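PDB 6B7K: endo-alpha-(1->5)-L-arabinanase from Bacillus licheniformis, which probably catalyses the endohydrolysis of (1->5)-alpha-arabinofuranosidic linkages in (1->5)-arabinans, as a calcium-containing glycosyl hydrolase of family 43. Local coordinates for residues D114-S118 with G119-D123. Residues are numbered along the deposited sequence; the frame is centred on the assembly and turned at random.
Sequences DRISS and GQWRD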
loop_
_atom_site.group_PDB
_atom_site.type_symbol
_atom_site.label_atom_id
_atom_site.label_comp_id
_atom_site.label_asym_id
_atom_site.label_seq_id
_atom_site.Cartn_x
_atom_site.Cartn_y
_atom_site.Cartn_z
ATOM N N ASP A 114 -5.163 11.577 16.333
ATOM C CA ASP A 114 -6.035 12.662 15.906
ATOM C C ASP A 114 -5.325 13.682 15.033
ATOM O O ASP A 114 -5.993 14.454 14.334
ATOM C CB ASP A 114 -6.623 13.387 17.123
ATOM C CG ASP A 114 -5.608 14.279 17.815
ATOM O OD1 ASP A 114 -4.541 13.773 18.216
ATOM O OD2 ASP A 114 -5.871 15.492 17.941
ATOM N N ARG A 115 -3.995 13.708 15.063
ATOM C CA ARG A 115 -3.226 14.708 14.329
ATOM C C ARG A 115 -1.810 14.188 14.171
ATOM O O ARG A 115 -1.111 13.986 15.170
ATOM C CB ARG A 115 -3.237 16.053 15.060
ATOM C CG ARG A 115 -2.346 17.105 14.423
ATOM C CD ARG A 115 -2.541 18.464 15.071
ATOM N NE ARG A 115 -2.277 18.433 16.506
ATOM C CZ ARG A 115 -1.096 18.685 17.059
ATOM N NH1 ARG A 115 -0.052 18.986 16.298
ATOM N NH2 ARG A 115 -0.958 18.636 18.376
ATOM N N ILE A 116 -1.387 13.974 12.923
ATOM C CA ILE A 116 -0.071 13.396 12.665
ATOM C C ILE A 116 1.034 14.263 13.255
ATOM O O ILE A 116 2.045 13.746 13.747
ATOM C CB ILE A 116 0.116 13.182 11.150
ATOM C CG1 ILE A 116 -0.924 12.189 10.628
ATOM C CG2 ILE A 116 1.527 12.703 10.842
ATOM C CD1 ILE A 116 -0.812 11.895 9.146
ATOM N N SER A 117 0.854 15.586 13.241
ATOM C CA SER A 117 1.897 16.483 13.725
ATOM C C SER A 117 2.093 16.409 15.236
ATOM O O SER A 117 3.066 16.979 15.745
ATOM C CB SER A 117 1.588 17.924 13.310
ATOM O OG SER A 117 0.524 18.463 14.072
ATOM N N SER A 118 1.204 15.731 15.967
ATOM C CA SER A 118 1.451 15.513 17.387
ATOM C C SER A 118 2.495 14.432 17.621
ATOM O O SER A 118 3.144 14.431 18.673
ATOM C CB SER A 118 0.153 15.142 18.106
ATOM O OG SER A 118 -0.192 13.789 17.869
ATOM N N GLY A 119 2.676 13.519 16.666
ATOM C CA GLY A 119 3.625 12.434 16.820
ATOM C C GLY A 119 3.244 11.385 17.838
ATOM O O GLY A 119 4.051 10.498 18.124
ATOM N N GLN A 120 2.037 11.457 18.391
ATOM C CA GLN A 120 1.566 10.544 19.426
ATOM C C GLN A 120 0.567 9.585 18.796
ATOM O O GLN A 120 -0.514 10.001 18.366
ATOM C CB GLN A 120 0.938 11.320 20.581
ATOM C CG GLN A 120 0.173 10.471 21.584
ATOM C CD GLN A 120 -0.428 11.306 22.704
ATOM O OE1 GLN A 120 -0.317 12.533 22.706
ATOM N NE2 GLN A 120 -1.065 10.644 23.664
ATOM N N TRP A 121 0.925 8.303 18.747
ATOM C CA TRP A 121 0.123 7.285 18.085
ATOM C C TRP A 121 -0.362 6.264 19.103
ATOM O O TRP A 121 0.416 5.798 19.942
ATOM C CB TRP A 121 0.923 6.600 16.976
ATOM C CG TRP A 121 1.192 7.505 15.817
ATOM C CD1 TRP A 121 2.226 8.386 15.687
ATOM C CD2 TRP A 121 0.404 7.633 14.626
ATOM N NE1 TRP A 121 2.134 9.050 14.487
ATOM C CE2 TRP A 121 1.024 8.607 13.818
ATOM C CE3 TRP A 121 -0.762 7.017 14.164
ATOM C CZ2 TRP A 121 0.518 8.978 12.574
ATOM C CZ3 TRP A 121 -1.264 7.387 12.929
ATOM C CH2 TRP A 121 -0.624 8.356 12.147
ATOM N N ARG A 122 -1.646 5.923 19.025
ATOM C CA ARG A 122 -2.258 4.942 19.909
ATOM C C ARG A 122 -2.151 3.547 19.304
ATOM O O ARG A 122 -2.259 3.375 18.087
ATOM C CB ARG A 122 -3.725 5.298 20.160
ATOM C CG ARG A 122 -4.497 4.268 20.963
ATOM C CD ARG A 122 -5.893 4.086 20.402
ATOM N NE ARG A 122 -6.710 5.282 20.573
ATOM C CZ ARG A 122 -7.885 5.477 19.982
ATOM N NH1 ARG A 122 -8.381 4.558 19.166
ATOM N NH2 ARG A 122 -8.559 6.596 20.202
ATOM N N ASP A 123 -1.936 2.550 20.163
ATOM C CA ASP A 123 -1.789 1.161 19.733
ATOM C C ASP A 123 -3.167 0.511 19.668
ATOM O O ASP A 123 -3.769 0.207 20.704
ATOM C CB ASP A 123 -0.872 0.398 20.684
ATOM C CG ASP A 123 -0.620 -1.028 20.231
ATOM O OD1 ASP A 123 -0.878 -1.336 19.047
ATOM O OD2 ASP A 123 -0.169 -1.844 21.062
#
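The indole of W121 meets I116 through the outer carbons of its benzo ring: CZ2 of W121 stands 4.0 Å from CG1 of I116, the two side chains meeting at a slant. With chi1 at -69°, CG of W121 lies anti to its own carbonyl carbon, and the ring is carried back beside the 116-118 turn, where it also packs on A111 and T113 of strand 106-113 and L94 of strand 92-98. The guanidinium of R115 has S118 CB over one face, toward its rim. The OG of S118 sits between its backbone N and carbonyl carbon (chi1 78°), from where it donates to R115 O (2.9 Å), nearly in line with that carbonyl, and accepts from Q120 N (3.3 Å, 166° at the hydrogen). R115 O also takes S118 N at 3.0 Å, so one carbonyl is gripped by the backbone and the side chain of the same serine. One residue on, G119 N donates to I116 O (3.0 Å), approaching from above the carbonyl plane. G119 turns the chain with a positive phi. These bonds close the short 3-10 segment, after which the chain enters strand 122-130, an edge strand of its four-stranded antiparallel sheet, a blade of the five-bladed beta-propeller of family 43. Outside the turn, the carboxylate of E29 (OE1), of strand 25-29, accepts from I116 N, tying the loop to the neighbouring blade. The chemistry is thus divided: a serine hydroxyl, donor and acceptor at once, links the backbone on both sides of the bend, while buried I116 and partly exposed W121 make its apolar contact.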